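Local coordinates for protein U4/U6 snRNA-associated-splicing factor PRP24 (Saccharomyces cerevisiae, PDB 2GHP) that binds U6 snRNA and acts as a recycling factor of the spliceosome, the machinery that removes introns from pre-mRNA, at residues B[119-124]-B[267-272]; B[147-152]-B[161-166]. All coordinates share one frame; numbering follows the deposited sequence.

Contact 1 of 2, residues B[119-124]-B[267-272]; sequences TLWMTN and AERALQ
Trp121 and Arg269 carry this contact between two RNA recognition motifs. Strand 119-123 is central in the beta sheet of the second motif. Trp121 sits at the aromatic position of its RNP2 sequence. Segment 267-272 covers the last part of helix 264-269, the second helix of the third motif, and the 3-10 segment after it, so a helix packs on the sheet face that RRMs classically use to bind RNA.

The main interaction is CH-pi. Arg269 CG lies over one face of the indole, 3.4 Å from the centroid of the six-membered ring of Trp121. It approaches 10° off the ring normal. The arginine chain then bends at its third torsion (chi3 -68°) and runs on along the indole. NH1 of Arg269 comes to 3.8 Å from Trp121 CG. The guanidinium plane stands 72° from the ring plane, with the ring at its edge. Any cation-pi attraction here is long and weak. The guanidinium is held by other groups: NE bonds Phe235 O, NH1 bonds Tyr163 OH, and Phe161 makes a cation-pi contact. Glu268 CB packs on Trp121 CZ2 at 3.9 Å. An alanine in place of Trp121 would probably open a gap under the arginine chain and deprive Arg269 CG of its aromatic floor.

The remaining packing is at Gln272. Its amide meets Thr123 CG2, while Thr123 OG1 is turned to Arg160 O. A hydrogen bond fixes the amide rotation: NE2 of Gln272 donates to Arg269 O at 2.9 Å. That oxygen also accepts the backbone N-H of Gln272, from the opposite face of its carbonyl plane. OE1 of Gln272 then rests 3.4 Å from Asn124 CB.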
loop_
_atom_site.group_PDB
_atom_site.type_symbol
_atom_site.label_atom_id
_atom_site.label_comp_id
_atom_site.label_asym_id
_atom_site.label_seq_id
_atom_site.Cartn_x
_atom_site.Cartn_y
_atom_site.Cartn_z
ATOM N N THR B 119 -23.089 8.532 -7.625
ATOM C CA THR B 119 -22.146 9.628 -7.783
ATOM C C THR B 119 -20.774 9.266 -7.205
ATOM O O THR B 119 -20.653 8.912 -6.027
ATOM C CB THR B 119 -22.642 10.911 -7.074
ATOM O OG1 THR B 119 -23.951 11.252 -7.523
ATOM C CG2 THR B 119 -21.736 12.079 -7.371
ATOM N N LEU B 120 -19.733 9.380 -8.018
ATOM C CA LEU B 120 -18.392 9.271 -7.485
ATOM C C LEU B 120 -17.522 10.459 -7.876
ATOM O O LEU B 120 -17.818 11.172 -8.840
ATOM C CB LEU B 120 -17.773 7.973 -7.941
ATOM C CG LEU B 120 -17.561 7.879 -9.434
ATOM C CD1 LEU B 120 -16.097 7.735 -9.630
ATOM C CD2 LEU B 120 -18.265 6.662 -9.947
ATOM N N TRP B 121 -16.462 10.692 -7.107
ATOM C CA TRP B 121 -15.485 11.718 -7.474
ATOM C C TRP B 121 -14.190 11.040 -7.813
ATOM O O TRP B 121 -13.961 9.906 -7.420
ATOM C CB TRP B 121 -15.319 12.810 -6.394
ATOM C CG TRP B 121 -14.953 12.318 -5.020
ATOM C CD1 TRP B 121 -15.794 12.138 -3.967
ATOM C CD2 TRP B 121 -13.645 11.966 -4.549
ATOM N NE1 TRP B 121 -15.099 11.685 -2.870
ATOM C CE2 TRP B 121 -13.778 11.572 -3.202
ATOM C CE3 TRP B 121 -12.376 11.936 -5.141
ATOM C CZ2 TRP B 121 -12.689 11.149 -2.432
ATOM C CZ3 TRP B 121 -11.291 11.515 -4.375
ATOM C CH2 TRP B 121 -11.459 11.120 -3.040
HETATM N N MSE B 122 -13.360 11.736 -8.571
HETATM C CA MSE B 122 -12.088 11.203 -9.040
HETATM C C MSE B 122 -11.111 12.351 -9.207
HETATM O O MSE B 122 -11.493 13.443 -9.615
HETATM C CB MSE B 122 -12.297 10.453 -10.353
HETATM C CG MSE B 122 -11.089 10.225 -11.216
HETATM SE SE MSE B 122 -11.685 9.159 -12.731
HETATM C CE MSE B 122 -10.576 9.943 -14.016
ATOM N N THR B 123 -9.851 12.102 -8.883
ATOM C CA THR B 123 -8.847 13.155 -8.814
ATOM C C THR B 123 -7.452 12.556 -8.910
ATOM O O THR B 123 -7.284 11.324 -8.886
ATOM C CB THR B 123 -8.987 13.942 -7.498
ATOM O OG1 THR B 123 -8.313 15.191 -7.600
ATOM C CG2 THR B 123 -8.428 13.130 -6.317
ATOM N N ASN B 124 -6.461 13.443 -8.990
ATOM C CA ASN B 124 -5.065 13.081 -9.211
ATOM C C ASN B 124 -4.884 12.334 -10.529
ATOM O O ASN B 124 -4.072 11.430 -10.639
ATOM C CB ASN B 124 -4.495 12.297 -8.024
ATOM C CG ASN B 124 -2.984 12.479 -7.856
ATOM O OD1 ASN B 124 -2.427 13.548 -8.125
ATOM N ND2 ASN B 124 -2.319 11.430 -7.384
ATOM N N ALA B 267 -13.229 16.538 2.791
ATOM C CA ALA B 267 -12.320 16.041 3.808
ATOM C C ALA B 267 -11.690 14.732 3.362
ATOM O O ALA B 267 -10.520 14.496 3.647
ATOM C CB ALA B 267 -13.020 15.908 5.181
ATOM N N GLU B 268 -12.456 13.900 2.658
ATOM C CA GLU B 268 -11.914 12.684 2.042
ATOM C C GLU B 268 -10.775 12.976 1.055
ATOM O O GLU B 268 -9.723 12.398 1.201
ATOM C CB GLU B 268 -13.006 11.892 1.336
ATOM C CG GLU B 268 -13.823 11.024 2.214
ATOM C CD GLU B 268 -13.028 9.905 2.805
ATOM O OE1 GLU B 268 -12.391 9.132 2.044
ATOM O OE2 GLU B 268 -13.063 9.809 4.052
ATOM N N ARG B 269 -10.986 13.858 0.074
ATOM C CA ARG B 269 -9.954 14.169 -0.934
ATOM C C ARG B 269 -8.679 14.710 -0.248
ATOM O O ARG B 269 -7.546 14.532 -0.742
ATOM C CB ARG B 269 -10.461 15.202 -1.958
ATOM C CG ARG B 269 -11.451 14.691 -2.989
ATOM C CD ARG B 269 -11.871 15.792 -3.948
ATOM N NE ARG B 269 -12.667 16.800 -3.251
ATOM C CZ ARG B 269 -13.997 16.850 -3.227
ATOM N NH1 ARG B 269 -14.718 15.956 -3.881
ATOM N NH2 ARG B 269 -14.604 17.815 -2.548
ATOM N N ALA B 270 -8.887 15.336 0.912
ATOM C CA ALA B 270 -7.822 16.032 1.583
ATOM C C ALA B 270 -6.899 14.998 2.153
ATOM O O ALA B 270 -5.731 15.289 2.475
ATOM C CB ALA B 270 -8.371 16.918 2.670
ATOM N N LEU B 271 -7.408 13.781 2.285
ATOM C CA LEU B 271 -6.564 12.688 2.796
ATOM C C LEU B 271 -5.417 12.363 1.821
ATOM O O LEU B 271 -4.456 11.687 2.211
ATOM C CB LEU B 271 -7.370 11.423 3.133
ATOM C CG LEU B 271 -8.385 11.498 4.265
ATOM C CD1 LEU B 271 -9.293 10.254 4.262
ATOM C CD2 LEU B 271 -7.630 11.628 5.550
ATOM N N GLN B 272 -5.474 12.874 0.588
ATOM C CA GLN B 272 -4.321 12.687 -0.286
ATOM C C GLN B 272 -3.052 13.326 0.272
ATOM O O GLN B 272 -1.960 12.924 -0.095
ATOM C CB GLN B 272 -4.537 13.216 -1.701
ATOM C CG GLN B 272 -5.637 12.586 -2.497
ATOM C CD GLN B 272 -5.939 13.409 -3.727
ATOM O OE1 GLN B 272 -5.460 13.107 -4.868
ATOM N NE2 GLN B 272 -6.726 14.451 -3.537
#

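Contact 2 of 2, residues B[147-152]-B[161-166]; sequences SIRLPS and FAYIDV
Tyr163 O accepts a hydrogen bond from the backbone N-H of Arg149, with N and O 2.8 Å apart. This bond belongs to the antiparallel hairpin of the second and third strands of the second RNA recognition motif. Strand 161-166 carries the RNP1 sequence, with Phe161 and Tyr163 at its aromatic positions.

Ser147 pairs with Asp165, and Arg149 with Tyr163, as hydrogen-bonded pairs. Ile148 and Ile164 form the non-hydrogen-bonded pair between them. Asp165 N donates to Ser147 O at 2.9 Å. The return bonds, Ser147 N to Asp165 O and Tyr163 N to Arg149 O, are weak.

The side chains divide between the two faces. Ile148 and Ile164 share one face, where both touch helix 131-140. Their CG1 atoms are 4.4 Å apart. Further along, Leu150 CG packs on Ala162 CB at 3.9 Å.

Ser147, Arg149, Tyr163 and Asp165 share the other face. Arg149 runs extended beside Tyr163, pointing the same way. Its guanidinium plane is turned only 12° from the ring plane, yet NH1 meets the root of the tyrosine side chain, 3.5 Å from Tyr163 CB. The tyrosine ring presents CD2 to the edge of the Phe161 ring, in its plane. Tyr163 OH is hydrogen-bonded to Asp265 of the third motif. OG of Ser147 is placed between its own N and carbonyl carbon (chi1 52°), which sets it 3.3 Å from Asp165 CB. The carboxylate of Asp165 forms a salt bridge with Arg85 of the first motif through OD2.

Where the pairing gives way to loop, Pro151 CD packs against Phe161 O at 3.4 Å.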
loop_
_atom_site.group_PDB
_atom_site.type_symbol
_atom_site.label_atom_id
_atom_site.label_comp_id
_atom_site.label_asym_id
_atom_site.label_seq_id
_atom_site.Cartn_x
_atom_site.Cartn_y
_atom_site.Cartn_z
ATOM N N SER B 147 -22.663 11.561 -16.600
ATOM C CA SER B 147 -22.147 12.909 -16.659
ATOM C C SER B 147 -20.782 12.949 -15.990
ATOM O O SER B 147 -20.445 12.095 -15.148
ATOM C CB SER B 147 -23.091 13.888 -15.976
ATOM O OG SER B 147 -23.413 13.444 -14.673
ATOM N N ILE B 148 -19.998 13.935 -16.413
ATOM C CA ILE B 148 -18.663 14.181 -15.914
ATOM C C ILE B 148 -18.606 15.685 -15.764
ATOM O O ILE B 148 -18.644 16.405 -16.770
ATOM C CB ILE B 148 -17.572 13.725 -16.936
ATOM C CG1 ILE B 148 -17.686 12.245 -17.234
ATOM C CG2 ILE B 148 -16.161 14.012 -16.435
ATOM C CD1 ILE B 148 -16.879 11.829 -18.417
ATOM N N ARG B 149 -18.537 16.189 -14.534
ATOM C CA ARG B 149 -18.252 17.621 -14.399
ATOM C C ARG B 149 -16.842 17.887 -13.851
ATOM O O ARG B 149 -16.382 17.250 -12.908
ATOM C CB ARG B 149 -19.391 18.413 -13.741
ATOM C CG ARG B 149 -19.363 18.514 -12.247
ATOM C CD ARG B 149 -20.473 19.462 -11.752
ATOM N NE ARG B 149 -20.233 19.933 -10.378
ATOM C CZ ARG B 149 -20.434 19.217 -9.264
ATOM N NH1 ARG B 149 -20.887 17.968 -9.318
ATOM N NH2 ARG B 149 -20.172 19.761 -8.082
ATOM N N LEU B 150 -16.166 18.819 -14.500
ATOM C CA LEU B 150 -14.738 18.924 -14.431
ATOM C C LEU B 150 -14.395 20.373 -14.670
ATOM O O LEU B 150 -14.827 20.934 -15.671
ATOM C CB LEU B 150 -14.146 18.108 -15.582
ATOM C CG LEU B 150 -12.887 17.249 -15.495
ATOM C CD1 LEU B 150 -12.292 17.207 -16.870
ATOM C CD2 LEU B 150 -11.872 17.753 -14.518
ATOM N N PRO B 151 -13.643 21.000 -13.750
ATOM C CA PRO B 151 -12.899 22.225 -14.062
ATOM C C PRO B 151 -12.135 22.157 -15.398
ATOM O O PRO B 151 -11.205 21.356 -15.564
ATOM C CB PRO B 151 -11.924 22.325 -12.889
ATOM C CG PRO B 151 -12.703 21.795 -11.769
ATOM C CD PRO B 151 -13.500 20.644 -12.328
ATOM N N SER B 152 -12.537 22.991 -16.344
ATOM C CA SER B 152 -11.889 23.031 -17.652
ATOM C C SER B 152 -10.370 23.332 -17.576
ATOM O O SER B 152 -9.887 23.897 -16.582
ATOM C CB SER B 152 -12.592 24.063 -18.530
ATOM O OG SER B 152 -12.595 23.636 -19.877
ATOM N N PHE B 161 -10.422 18.030 -9.369
ATOM C CA PHE B 161 -11.232 16.825 -9.168
ATOM C C PHE B 161 -12.492 16.841 -10.034
ATOM O O PHE B 161 -12.970 17.896 -10.412
ATOM C CB PHE B 161 -11.556 16.609 -7.681
ATOM C CG PHE B 161 -12.420 17.673 -7.070
ATOM C CD1 PHE B 161 -13.810 17.592 -7.136
ATOM C CD2 PHE B 161 -11.853 18.750 -6.396
ATOM C CE1 PHE B 161 -14.621 18.597 -6.553
ATOM C CE2 PHE B 161 -12.662 19.766 -5.823
ATOM C CZ PHE B 161 -14.038 19.681 -5.903
ATOM N N ALA B 162 -13.007 15.665 -10.366
ATOM C CA ALA B 162 -14.158 15.549 -11.245
ATOM C C ALA B 162 -15.246 14.785 -10.557
ATOM O O ALA B 162 -14.963 13.738 -9.955
ATOM C CB ALA B 162 -13.788 14.824 -12.514
ATOM N N TYR B 163 -16.479 15.288 -10.636
ATOM C CA TYR B 163 -17.620 14.468 -10.255
ATOM C C TYR B 163 -18.168 13.727 -11.453
ATOM O O TYR B 163 -18.340 14.310 -12.529
ATOM C CB TYR B 163 -18.704 15.275 -9.571
ATOM C CG TYR B 163 -18.437 15.402 -8.091
ATOM C CD1 TYR B 163 -18.899 14.433 -7.199
ATOM C CD2 TYR B 163 -17.701 16.480 -7.579
ATOM C CE1 TYR B 163 -18.651 14.536 -5.834
ATOM C CE2 TYR B 163 -17.446 16.597 -6.218
ATOM C CZ TYR B 163 -17.919 15.612 -5.354
ATOM O OH TYR B 163 -17.685 15.707 -4.012
ATOM N N ILE B 164 -18.407 12.432 -11.257
ATOM C CA ILE B 164 -18.936 11.542 -12.287
ATOM C C ILE B 164 -20.202 10.840 -11.799
ATOM O O ILE B 164 -20.213 10.245 -10.722
ATOM C CB ILE B 164 -17.919 10.456 -12.660
ATOM C CG1 ILE B 164 -16.602 11.098 -13.104
ATOM C CG2 ILE B 164 -18.506 9.545 -13.731
ATOM C CD1 ILE B 164 -15.390 10.183 -12.993
ATOM N N ASP B 165 -21.263 10.919 -12.593
ATOM C CA ASP B 165 -22.455 10.135 -12.338
ATOM C C ASP B 165 -22.476 8.922 -13.224
ATOM O O ASP B 165 -22.113 9.008 -14.403
ATOM C CB ASP B 165 -23.712 10.959 -12.550
ATOM C CG ASP B 165 -24.270 11.475 -11.250
ATOM O OD1 ASP B 165 -23.488 11.585 -10.288
ATOM O OD2 ASP B 165 -25.487 11.760 -11.167
ATOM N N VAL B 166 -22.888 7.787 -12.660
ATOM C CA VAL B 166 -23.015 6.547 -13.442
ATOM C C VAL B 166 -24.478 6.066 -13.488
ATOM O O VAL B 166 -25.349 6.728 -12.937
ATOM C CB VAL B 166 -22.060 5.446 -12.932
ATOM C CG1 VAL B 166 -20.620 5.826 -13.223
ATOM C CG2 VAL B 166 -22.268 5.216 -11.476
#

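In the fold
The two contacts have centres about 12 Å apart and share one sheet, that of the second RNA recognition motif. Strands 119-123 and 161-166 are neighbours in it, joined by backbone bonds such as Leu120 O to Ile164 N at 2.8 Å. Both segments of contact 2 fall between those of contact 1 along the chain. Contact 2 is local: it builds the outer hairpin of the sheet. In contact 1, 142 residues separate the two segments, and the third motif docks on that sheet. Together the contacts place the RNP1 and RNP2 aromatics next to helix 264-269, consistent with a canonical RNA-binding face partly covered in this crystal form.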